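Local coordinates for protein multisubunit Na+/H+ antiporter, D subunit (Anoxybacillus flavithermus, PDB 6Z16) that probably exchanges sodium ions for protons across the cell membrane as one subunit of the multisubunit Mrp antiporter complex, at residues D[363-368]-D[437-442]; D[294-299]-D[352-357]; D[236-241]-D[340-345]; D[376-381]-D[417-422]. All coordinates share one frame; numbering follows the deposited sequence.

How the contacts relate
Helix 320-351 threads the set: contact 3 uses its residues 340-345, and contact 2 uses the loop that follows it. Contacts 2 and 3 lie closest, centres about 13 Å apart, and are joined by a probable hydrogen bond from R297 NH2 to P236 O of 2.6 Å. Contact 4 touches both of them: L380 CD2 meets L340 CD1 of contact 3 at 3.7 Å, and S421 lies against I299 of contact 2. Contact 1 shares helix 367-381 with contact 4 but sits at its start, centres about 22 Å apart. Lipid marks this side of the chain: phosphatidylethanolamine lies against P367 and L368 in contact 1 and about 4 Å from the side chain of L378 in contact 4.

Contact 1: residues D[363-368]-D[437-442]; sequences ITSYPL and FEQKQV. With PTY (phosphatidylethanolamine), chain S.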
# COMPACT_ATOMS: atom_id res chain seq x y z
N ILE D 363 70.68 35.67 -37.52
CA ILE D 363 71.38 34.64 -38.28
C ILE D 363 72.69 34.25 -37.60
O ILE D 363 73.06 33.07 -37.57
CB ILE D 363 71.59 35.12 -39.73
CG1 ILE D 363 70.28 35.08 -40.50
CG2 ILE D 363 72.63 34.30 -40.49
CD1 ILE D 363 69.73 33.69 -40.65
N THR D 364 73.36 35.21 -36.97
CA THR D 364 74.62 34.92 -36.29
C THR D 364 74.45 34.07 -35.03
O THR D 364 75.45 33.59 -34.50
CB THR D 364 75.33 36.21 -35.90
OG1 THR D 364 74.56 36.90 -34.90
CG2 THR D 364 75.46 37.11 -37.09
N SER D 365 73.22 33.87 -34.56
CA SER D 365 72.97 33.06 -33.38
C SER D 365 71.91 31.99 -33.57
O SER D 365 71.90 31.03 -32.79
CB SER D 365 72.54 33.96 -32.21
OG SER D 365 73.58 34.84 -31.85
N TYR D 366 71.03 32.10 -34.56
CA TYR D 366 69.96 31.12 -34.77
C TYR D 366 69.85 30.82 -36.26
O TYR D 366 68.91 31.27 -36.93
CB TYR D 366 68.64 31.65 -34.21
CG TYR D 366 68.70 31.97 -32.73
CD1 TYR D 366 68.58 30.98 -31.77
CD2 TYR D 366 68.93 33.27 -32.30
CE1 TYR D 366 68.66 31.28 -30.43
CE2 TYR D 366 69.01 33.57 -30.97
CZ TYR D 366 68.88 32.58 -30.04
OH TYR D 366 68.96 32.88 -28.71
N PRO D 367 70.79 30.04 -36.81
CA PRO D 367 70.82 29.88 -38.27
C PRO D 367 69.73 28.99 -38.82
O PRO D 367 69.22 29.25 -39.92
CB PRO D 367 72.21 29.27 -38.52
CG PRO D 367 72.97 29.51 -37.27
CD PRO D 367 71.97 29.42 -36.19
N LEU D 368 69.36 27.94 -38.08
CA LEU D 368 68.34 27.02 -38.57
C LEU D 368 66.97 27.67 -38.61
O LEU D 368 66.23 27.53 -39.59
CB LEU D 368 68.31 25.76 -37.70
CG LEU D 368 67.27 24.72 -38.07
CD1 LEU D 368 67.50 24.23 -39.48
CD2 LEU D 368 67.31 23.57 -37.10
N PHE D 437 68.68 41.51 -28.67
CA PHE D 437 68.30 40.34 -27.90
C PHE D 437 69.49 39.84 -27.10
O PHE D 437 70.60 40.35 -27.21
CB PHE D 437 67.74 39.25 -28.83
CG PHE D 437 68.76 38.67 -29.79
CD1 PHE D 437 69.09 39.32 -30.96
CD2 PHE D 437 69.32 37.43 -29.55
CE1 PHE D 437 70.01 38.79 -31.83
CE2 PHE D 437 70.22 36.88 -30.42
CZ PHE D 437 70.57 37.56 -31.57
N GLU D 438 69.23 38.85 -26.26
CA GLU D 438 70.24 38.21 -25.43
C GLU D 438 70.19 36.72 -25.72
O GLU D 438 69.12 36.18 -26.03
CB GLU D 438 69.99 38.50 -23.94
CG GLU D 438 71.01 37.93 -22.97
CD GLU D 438 72.38 38.55 -23.10
OE1 GLU D 438 72.47 39.72 -23.52
OE2 GLU D 438 73.38 37.86 -22.79
N GLN D 439 71.35 36.06 -25.67
CA GLN D 439 71.47 34.67 -26.10
C GLN D 439 70.69 33.74 -25.18
O GLN D 439 70.99 33.63 -23.99
CB GLN D 439 72.94 34.26 -26.14
CG GLN D 439 73.18 32.86 -26.66
CD GLN D 439 72.80 32.71 -28.11
OE1 GLN D 439 73.04 33.61 -28.92
NE2 GLN D 439 72.21 31.57 -28.46
N LYS D 440 69.70 33.07 -25.75
CA LYS D 440 68.81 32.18 -25.01
C LYS D 440 68.59 30.95 -25.86
O LYS D 440 68.11 31.07 -26.99
CB LYS D 440 67.49 32.88 -24.68
CG LYS D 440 66.53 32.11 -23.77
CD LYS D 440 65.44 31.36 -24.53
CE LYS D 440 64.43 32.30 -25.14
NZ LYS D 440 63.35 31.55 -25.84
N GLN D 441 68.93 29.78 -25.33
CA GLN D 441 68.79 28.54 -26.07
C GLN D 441 67.31 28.18 -26.20
O GLN D 441 66.63 27.96 -25.19
CB GLN D 441 69.54 27.41 -25.38
CG GLN D 441 71.06 27.56 -25.35
CD GLN D 441 71.55 28.42 -24.20
OE1 GLN D 441 70.82 28.68 -23.25
NE2 GLN D 441 72.80 28.87 -24.29
N VAL D 442 66.82 28.11 -27.43
CA VAL D 442 65.48 27.59 -27.65
C VAL D 442 65.52 26.07 -27.54
O VAL D 442 66.57 25.44 -27.62
CB VAL D 442 64.92 28.04 -29.00
CG1 VAL D 442 64.82 29.54 -29.04
CG2 VAL D 442 65.80 27.55 -30.13
C1 PTY S . 74.98 27.17 -43.86
C2 PTY S . 77.84 27.38 -37.93
C3 PTY S . 77.05 28.63 -38.37
O4 PTY S . 74.04 26.74 -44.87
C5 PTY S . 75.12 27.85 -41.46
C6 PTY S . 74.22 27.43 -42.59
O7 PTY S . 73.55 26.19 -42.19
C8 PTY S . 72.35 26.31 -41.58
O10 PTY S . 71.83 27.35 -41.33
C11 PTY S . 71.75 24.97 -41.29
C12 PTY S . 70.33 24.86 -41.81
C13 PTY S . 70.23 25.08 -43.30
C14 PTY S . 68.81 25.05 -43.84
C15 PTY S . 68.73 25.27 -45.34
C16 PTY S . 67.40 25.81 -45.82
C17 PTY S . 66.44 24.77 -46.36
C18 PTY S . 66.63 24.45 -47.84
C19 PTY S . 65.44 23.70 -48.45
C20 PTY S . 65.55 23.45 -49.94
C21 PTY S . 64.38 22.66 -50.51
C22 PTY S . 64.63 22.08 -51.89
C23 PTY S . 63.76 20.88 -52.21
C24 PTY S . 63.96 20.31 -53.61
C25 PTY S . 65.33 19.69 -53.87
C26 PTY S . 65.49 19.16 -55.29
C27 PTY S . 66.87 18.61 -55.62
C28 PTY S . 66.99 18.17 -57.07
C29 PTY S . 68.29 17.47 -57.37
C30 PTY S . 73.61 27.67 -45.72
C31 PTY S . 72.68 27.09 -46.74
O30 PTY S . 73.95 28.82 -45.68
C32 PTY S . 71.27 27.64 -46.66
C33 PTY S . 71.11 28.99 -47.33
C34 PTY S . 70.67 28.91 -48.78
C35 PTY S . 69.19 28.64 -48.98
C36 PTY S . 68.76 28.73 -50.43
C37 PTY S . 67.28 28.49 -50.69
C38 PTY S . 66.90 28.67 -52.15
C39 PTY S . 65.40 28.63 -52.42
C40 PTY S . 64.76 27.26 -52.24
C41 PTY S . 65.26 26.21 -53.21
P1 PTY S . 76.60 29.93 -40.67
O11 PTY S . 77.24 28.76 -39.80
O12 PTY S . 75.71 30.74 -39.73
O13 PTY S . 77.63 30.71 -41.38
O14 PTY S . 75.62 29.18 -41.70
N1 PTY S . 76.90 26.32 -37.57
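Y366 reaches across to K440 with its hydroxyl, and the bond from OH to the carbonyl O of K440, at 2.6 Å, is the main polar tie of this contact. The donor sits above the carbonyl plane, 38° out of it. At the ring edge, next to CZ, Y366 CE2 meets F437 CE2 at 3.6 Å. The two rings slide past each other obliquely, while Y366 CE1 has V442 CG1 as a looser apolar neighbour at 4.4 Å. Beside the tyrosine, S365 OG gives a weak hydrogen bond of 3.2 Å to OE1 of Q439. Q439 has CG anti to the backbone N (chi1 -176°) and bends at chi2; its amide plane lies 18° from the Y366 ring, and NE2 is 3.5 Å from Y366 OH.

The next shell packs around them. I350 of helix 320-351 touches Y366, F437 and V442, and K440 NZ bonds to S349 OG of that helix. Y366 is the N-cap residue of helix 367-381, and the next residue, P367, has its CB 3.4 Å from O10 of phosphatidylethanolamine. A leucine in place of Y366 would probably leave the K440 carbonyl without this donor and F437 with less to lean on. The chemistry is thus that of a loop tied by a tyrosine hydroxyl to the lipid-contacting start of a predicted transmembrane helix.

Contact 2: residues D[294-299]-D[352-357]; sequences NDMRYI and RSNDIR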
# COMPACT_ATOMS: atom_id res chain seq x y z
N ASN D 294 54.96 47.46 -39.04
CA ASN D 294 56.27 46.97 -38.62
C ASN D 294 56.13 46.07 -37.40
O ASN D 294 56.93 46.12 -36.47
CB ASN D 294 57.23 48.11 -38.32
CG ASN D 294 57.53 48.95 -39.54
OD1 ASN D 294 57.20 50.13 -39.59
ND2 ASN D 294 58.16 48.34 -40.53
N ASP D 295 55.08 45.25 -37.38
CA ASP D 295 54.76 44.37 -36.27
C ASP D 295 54.42 43.00 -36.85
O ASP D 295 53.60 42.92 -37.76
CB ASP D 295 53.59 44.94 -35.47
CG ASP D 295 53.44 44.30 -34.12
OD1 ASP D 295 54.26 43.44 -33.79
OD2 ASP D 295 52.50 44.67 -33.39
N MET D 296 55.03 41.94 -36.30
CA MET D 296 55.02 40.63 -36.95
C MET D 296 53.62 40.02 -36.99
O MET D 296 53.19 39.49 -38.03
CB MET D 296 55.98 39.68 -36.24
CG MET D 296 57.44 40.01 -36.40
SD MET D 296 58.55 38.76 -35.73
CE MET D 296 58.44 39.08 -33.98
N ARG D 297 52.91 40.08 -35.86
CA ARG D 297 51.58 39.49 -35.77
C ARG D 297 50.61 40.16 -36.73
O ARG D 297 49.84 39.47 -37.41
CB ARG D 297 51.06 39.57 -34.33
CG ARG D 297 51.81 38.68 -33.34
CD ARG D 297 51.44 39.00 -31.90
NE ARG D 297 50.13 38.55 -31.46
CZ ARG D 297 49.93 37.47 -30.72
NH1 ARG D 297 50.95 36.73 -30.32
NH2 ARG D 297 48.70 37.15 -30.35
N TYR D 298 50.67 41.49 -36.84
CA TYR D 298 49.82 42.21 -37.79
C TYR D 298 50.13 41.85 -39.23
O TYR D 298 49.21 41.78 -40.05
CB TYR D 298 49.94 43.71 -37.60
CG TYR D 298 49.19 44.24 -36.41
CD1 TYR D 298 47.81 44.33 -36.44
CD2 TYR D 298 49.86 44.68 -35.28
CE1 TYR D 298 47.11 44.82 -35.36
CE2 TYR D 298 49.16 45.18 -34.20
CZ TYR D 298 47.79 45.24 -34.25
OH TYR D 298 47.08 45.74 -33.18
N ILE D 299 51.40 41.62 -39.54
CA ILE D 299 51.79 41.22 -40.89
C ILE D 299 51.17 39.88 -41.24
O ILE D 299 50.56 39.72 -42.31
CB ILE D 299 53.32 41.21 -41.03
CG1 ILE D 299 53.86 42.64 -40.96
CG2 ILE D 299 53.75 40.58 -42.33
CD1 ILE D 299 55.32 42.73 -40.70
N ARG D 352 61.90 39.04 -26.68
CA ARG D 352 61.08 39.71 -25.66
C ARG D 352 60.47 41.01 -26.18
O ARG D 352 60.28 41.96 -25.42
CB ARG D 352 61.85 39.97 -24.36
CG ARG D 352 62.30 38.72 -23.66
CD ARG D 352 61.10 37.94 -23.19
NE ARG D 352 61.48 36.73 -22.48
CZ ARG D 352 60.60 35.82 -22.07
NH1 ARG D 352 59.31 35.99 -22.32
NH2 ARG D 352 61.01 34.73 -21.42
N SER D 353 60.15 41.04 -27.47
CA SER D 353 59.61 42.22 -28.13
C SER D 353 59.05 41.78 -29.47
O SER D 353 59.47 40.77 -30.04
CB SER D 353 60.67 43.30 -28.35
OG SER D 353 60.13 44.40 -29.05
N ASN D 354 58.11 42.56 -29.97
CA ASN D 354 57.42 42.24 -31.20
C ASN D 354 57.67 43.28 -32.27
O ASN D 354 57.16 43.16 -33.39
CB ASN D 354 55.92 42.11 -30.90
CG ASN D 354 55.20 41.25 -31.90
OD1 ASN D 354 55.80 40.68 -32.80
ND2 ASN D 354 53.90 41.18 -31.76
N ASP D 355 58.47 44.30 -31.96
CA ASP D 355 58.75 45.40 -32.88
C ASP D 355 59.95 45.03 -33.74
O ASP D 355 61.02 44.74 -33.21
CB ASP D 355 59.03 46.68 -32.09
CG ASP D 355 59.01 47.92 -32.96
OD1 ASP D 355 58.71 47.81 -34.16
OD2 ASP D 355 59.31 49.01 -32.43
N ILE D 356 59.75 45.06 -35.06
CA ILE D 356 60.79 44.75 -36.04
C ILE D 356 61.98 45.70 -35.90
O ILE D 356 63.14 45.29 -36.01
CB ILE D 356 60.17 44.79 -37.45
CG1 ILE D 356 59.27 43.59 -37.67
CG2 ILE D 356 61.19 44.87 -38.53
CD1 ILE D 356 60.02 42.29 -37.68
N ARG D 357 61.71 46.97 -35.59
CA ARG D 357 62.75 47.99 -35.46
C ARG D 357 63.61 47.84 -34.21
O ARG D 357 64.56 48.60 -34.06
CB ARG D 357 62.13 49.38 -35.44
CG ARG D 357 61.50 49.82 -36.75
CD ARG D 357 61.06 51.27 -36.66
NE ARG D 357 60.00 51.45 -35.67
CZ ARG D 357 58.70 51.36 -35.93
NH1 ARG D 357 58.29 51.10 -37.16
NH2 ARG D 357 57.81 51.54 -34.96
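N294 and I356 meet through a weak backbone bond of 3.3 Å from I356 N to N294 O. It marks a single beta bridge between D295 and D355, their CA atoms 5.3 Å apart, which joins the turn ahead of helix 296-315 to the loop after helix 320-351.

The tighter half lies on the helix side. CG of M296 packs on CD1 of I356 at 3.7 Å, and I356 also leans on N428 of helix 405-429. With CG anti to the backbone N (chi1 -156°), the amide of N354 is carried toward the start of the helix, between M296 and R297. Its OD1 lies 3.3 Å from M296 CE, while ND2 comes equally near to CD of R297, crossing that side chain at about a right angle. D295 OD1 lies 3.1 Å from N354 ND2 at an angle too poor for a hydrogen bond, the carboxylate and amide planes 75° apart. D295 is the N-cap residue, although its side chain makes no capping bond. R297 NH2 hydrogen-bonds to P236 O. An alanine in place of N354 would probably open a gap beside M296 CE and R297 CD and let both shift.

The other half is looser. R357 is exposed, and a long charge pairing with D355, 3.9 Å from NH2 to OD2, brings no N-H onto the oxygen. NH1 ends 2.8 Å from OD1 of N294, which lies at the guanidinium edge, yet the angle is too poor for a hydrogen bond.

Contact 3: residues D[236-241]-D[340-345]; sequences PPTPVL and LFLFVG
F341 and G345, one helical turn apart, form the face of helix 320-351 that receives L241 and T238 from the first turn of helix 238-247. The contact is helix-to-helix packing inside the membrane part of the protein. Helix 238-247 starts just after the proline pair P236-P237, with P237 at its N-cap, and packs against the long helix 320-351. The break just before it, between helices 203-219 and 229-234, is consistent with the discontinuous helix known from antiporter-like subunits of complex I.

The second segment enters with L340, which turns to L380 of helix 367-381. F341 comes next and carries most of the apolar contact, its ring presenting one face to L241. CG of that leucine sits over the face in a CH-pi contact, 3.9 Å from the ring centroid and 21° off the normal, and CD2 reaches F341 CD1 at 3.6 Å. The two side chains cross at about a right angle, and V300 and I304 of helix 296-315 also touch the phenylalanine. The backbone of F341 takes part as well: its carbonyl O accepts G345 N at 3.0 Å and has T238 CG2 at 3.5 Å.

L342 reaches the same methyl only distantly, CD2 to T238 CG2 at 4.4 Å, and both residues touch Y95 of helix 76-99. F343 faces helix 367-381, and V344 lies against M296. At G345 the backbones come nearest, 5.6 Å between its CA and that of T238. A CB here would probably run into the threonine methyl, whereas the glycine lets T238 CG2 come to 3.6 Å from G345 CA, with OG1 at 3.8 Å from that carbon.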
# COMPACT_ATOMS: atom_id res chain seq x y z
N PRO D 236 45.34 36.63 -28.53
CA PRO D 236 45.54 35.34 -27.83
C PRO D 236 47.00 34.92 -27.79
O PRO D 236 47.84 35.53 -28.46
CB PRO D 236 44.72 34.36 -28.68
CG PRO D 236 44.87 34.87 -30.01
CD PRO D 236 44.88 36.36 -29.91
N PRO D 237 47.34 33.90 -27.00
CA PRO D 237 48.70 33.35 -27.05
C PRO D 237 48.97 32.57 -28.34
O PRO D 237 48.07 32.33 -29.15
CB PRO D 237 48.77 32.43 -25.83
CG PRO D 237 47.76 32.97 -24.91
CD PRO D 237 46.65 33.45 -25.78
N THR D 238 50.23 32.15 -28.48
CA THR D 238 50.75 31.74 -29.78
C THR D 238 50.16 30.43 -30.34
O THR D 238 49.76 30.44 -31.52
CB THR D 238 52.28 31.70 -29.74
OG1 THR D 238 52.78 33.02 -29.48
CG2 THR D 238 52.85 31.20 -31.05
N PRO D 239 50.07 29.31 -29.60
CA PRO D 239 49.46 28.13 -30.23
C PRO D 239 47.96 28.27 -30.44
O PRO D 239 47.43 27.72 -31.42
CB PRO D 239 49.79 26.99 -29.26
CG PRO D 239 49.93 27.64 -27.97
CD PRO D 239 50.55 28.95 -28.24
N VAL D 240 47.28 29.02 -29.57
CA VAL D 240 45.88 29.35 -29.77
C VAL D 240 45.71 30.18 -31.04
O VAL D 240 44.80 29.94 -31.84
CB VAL D 240 45.34 30.09 -28.53
CG1 VAL D 240 43.90 30.49 -28.72
CG2 VAL D 240 45.52 29.25 -27.29
N LEU D 241 46.62 31.12 -31.26
CA LEU D 241 46.59 31.96 -32.45
C LEU D 241 46.89 31.17 -33.71
O LEU D 241 46.32 31.44 -34.77
CB LEU D 241 47.57 33.11 -32.28
CG LEU D 241 47.72 34.08 -33.43
CD1 LEU D 241 46.40 34.69 -33.76
CD2 LEU D 241 48.70 35.12 -33.00
N LEU D 340 53.58 30.04 -39.86
CA LEU D 340 54.11 31.38 -39.67
C LEU D 340 53.77 31.94 -38.30
O LEU D 340 54.59 32.67 -37.72
CB LEU D 340 53.60 32.31 -40.76
CG LEU D 340 54.25 32.02 -42.10
CD1 LEU D 340 53.61 32.83 -43.17
CD2 LEU D 340 55.74 32.32 -42.02
N PHE D 341 52.60 31.62 -37.75
CA PHE D 341 52.35 32.04 -36.37
C PHE D 341 53.26 31.34 -35.38
O PHE D 341 53.68 31.97 -34.39
CB PHE D 341 50.89 31.84 -35.98
CG PHE D 341 49.98 32.86 -36.54
CD1 PHE D 341 50.10 34.18 -36.15
CD2 PHE D 341 48.95 32.50 -37.38
CE1 PHE D 341 49.25 35.13 -36.63
CE2 PHE D 341 48.10 33.45 -37.87
CZ PHE D 341 48.24 34.77 -37.49
N LEU D 342 53.60 30.07 -35.62
CA LEU D 342 54.54 29.41 -34.71
C LEU D 342 55.94 30.01 -34.81
O LEU D 342 56.63 30.16 -33.79
CB LEU D 342 54.55 27.91 -34.99
CG LEU D 342 53.21 27.22 -34.72
CD1 LEU D 342 53.25 25.74 -35.06
CD2 LEU D 342 52.77 27.44 -33.29
N PHE D 343 56.37 30.41 -36.03
CA PHE D 343 57.62 31.15 -36.20
C PHE D 343 57.62 32.46 -35.42
O PHE D 343 58.61 32.80 -34.75
CB PHE D 343 57.90 31.45 -37.67
CG PHE D 343 58.58 30.36 -38.41
CD1 PHE D 343 59.89 30.06 -38.14
CD2 PHE D 343 57.94 29.71 -39.46
CE1 PHE D 343 60.55 29.08 -38.83
CE2 PHE D 343 58.58 28.74 -40.17
CZ PHE D 343 59.89 28.41 -39.86
N VAL D 344 56.54 33.24 -35.54
CA VAL D 344 56.43 34.52 -34.85
C VAL D 344 56.50 34.33 -33.34
O VAL D 344 57.15 35.10 -32.63
CB VAL D 344 55.14 35.25 -35.28
CG1 VAL D 344 54.88 36.47 -34.43
CG2 VAL D 344 55.25 35.69 -36.72
N GLY D 345 55.91 33.24 -32.84
CA GLY D 345 56.00 32.94 -31.42
C GLY D 345 57.40 32.61 -30.95
O GLY D 345 57.82 33.05 -29.88

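Contact 4: residues D[376-381]-D[417-422]; sequences AALSLA and LVLYSV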
# COMPACT_ATOMS: atom_id res chain seq x y z
N ALA D 376 60.09 29.55 -45.46
CA ALA D 376 58.67 29.74 -45.19
C ALA D 376 58.13 30.98 -45.88
O ALA D 376 57.02 30.96 -46.43
CB ALA D 376 58.43 29.82 -43.69
N ALA D 377 58.91 32.06 -45.89
CA ALA D 377 58.53 33.29 -46.58
C ALA D 377 58.43 33.09 -48.08
O ALA D 377 57.45 33.51 -48.72
CB ALA D 377 59.54 34.39 -46.25
N LEU D 378 59.44 32.43 -48.67
CA LEU D 378 59.40 32.20 -50.11
C LEU D 378 58.32 31.21 -50.50
O LEU D 378 57.81 31.27 -51.63
CB LEU D 378 60.76 31.70 -50.60
CG LEU D 378 61.96 32.62 -50.47
CD1 LEU D 378 63.16 31.87 -50.98
CD2 LEU D 378 61.75 33.91 -51.22
N SER D 379 57.94 30.30 -49.60
CA SER D 379 56.83 29.41 -49.90
C SER D 379 55.49 30.10 -49.74
O SER D 379 54.52 29.72 -50.41
CB SER D 379 56.90 28.19 -48.99
OG SER D 379 56.78 28.58 -47.64
N LEU D 380 55.41 31.10 -48.86
CA LEU D 380 54.20 31.91 -48.75
C LEU D 380 53.98 32.73 -50.01
O LEU D 380 52.84 32.86 -50.48
CB LEU D 380 54.29 32.82 -47.53
CG LEU D 380 53.03 33.65 -47.32
CD1 LEU D 380 51.87 32.74 -46.98
CD2 LEU D 380 53.20 34.73 -46.29
N ALA D 381 55.06 33.29 -50.57
CA ALA D 381 54.92 34.16 -51.74
C ALA D 381 54.45 33.39 -52.97
O ALA D 381 53.57 33.88 -53.69
CB ALA D 381 56.25 34.84 -52.04
N LEU D 417 53.54 41.96 -52.95
CA LEU D 417 53.46 42.73 -51.71
C LEU D 417 53.50 41.84 -50.47
O LEU D 417 54.08 42.24 -49.44
CB LEU D 417 52.21 43.60 -51.73
CG LEU D 417 52.25 44.70 -52.79
CD1 LEU D 417 50.91 45.40 -52.90
CD2 LEU D 417 53.34 45.69 -52.46
N VAL D 418 52.95 40.63 -50.55
CA VAL D 418 53.03 39.75 -49.39
C VAL D 418 54.45 39.21 -49.23
O VAL D 418 54.94 39.07 -48.09
CB VAL D 418 51.96 38.62 -49.46
CG1 VAL D 418 50.57 39.22 -49.53
CG2 VAL D 418 52.17 37.67 -50.61
N LEU D 419 55.16 39.00 -50.35
CA LEU D 419 56.58 38.70 -50.29
C LEU D 419 57.37 39.83 -49.66
O LEU D 419 58.28 39.59 -48.86
CB LEU D 419 57.11 38.40 -51.69
CG LEU D 419 58.62 38.17 -51.82
CD1 LEU D 419 59.09 36.99 -51.01
CD2 LEU D 419 58.98 37.99 -53.26
N TYR D 420 57.03 41.08 -50.00
CA TYR D 420 57.73 42.22 -49.41
C TYR D 420 57.51 42.31 -47.91
O TYR D 420 58.45 42.64 -47.17
CB TYR D 420 57.32 43.52 -50.08
CG TYR D 420 57.88 44.72 -49.36
CD1 TYR D 420 59.24 44.97 -49.34
CD2 TYR D 420 57.05 45.59 -48.66
CE1 TYR D 420 59.76 46.04 -48.66
CE2 TYR D 420 57.56 46.66 -47.98
CZ TYR D 420 58.91 46.89 -47.98
OH TYR D 420 59.43 47.96 -47.31
N SER D 421 56.31 41.99 -47.43
CA SER D 421 56.04 42.05 -45.99
C SER D 421 56.84 41.00 -45.21
O SER D 421 57.54 41.33 -44.23
CB SER D 421 54.54 41.89 -45.75
OG SER D 421 54.10 40.62 -46.20
N VAL D 422 56.78 39.74 -45.65
CA VAL D 422 57.50 38.72 -44.90
C VAL D 422 59.02 38.85 -45.07
O VAL D 422 59.79 38.59 -44.13
CB VAL D 422 57.00 37.31 -45.28
CG1 VAL D 422 55.57 37.17 -44.84
CG2 VAL D 422 57.11 37.08 -46.76
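A381 and L419 meet at the point where the two backbones come nearest, 5.0 Å from CA to CA. The methyl of A381 points toward the other helix and rests on the leucine stem, 3.7 Å from L419 CB. L419 has CG anti to the backbone N (chi1 176°), and from there CD1 also lies 3.7 Å from A381 CB. That same CD1 reaches on to L378 CD2 at 4.1 Å. L378 starts out facing away from the partner helix, and only its end comes back to touch, crossing the leucine at a slant.

One turn away, V422 repeats the arrangement with its two branches divided between two partners. CG2, which lies between the backbone N and the carbonyl carbon (chi1 -65° for CG1), meets A377 CB at 3.7 Å, while CG1 takes L380 CD2 at the same distance. Small alanine methyls thus face larger branched side chains, and the contact across is wholly apolar. Two polar groups have partners away from the interface: S421 OG bonds to V418 O at 2.6 Å, and A381 O accepts from S415 OG and K392 NZ.

Around the pair, L380 leans on K337 and L340 of helix 320-351, V422 touches N303 of helix 296-315, and L378 and L419 also pack on another protein chain of the assembly. The segments run antiparallel, their directions 166° apart, as neighbouring membrane helices. A381 ends helix 367-381, and its carbonyl bond to K392 leads to the start of helix 390-401; this break is consistent with the discontinuous helix of complex I antiporter-like subunits.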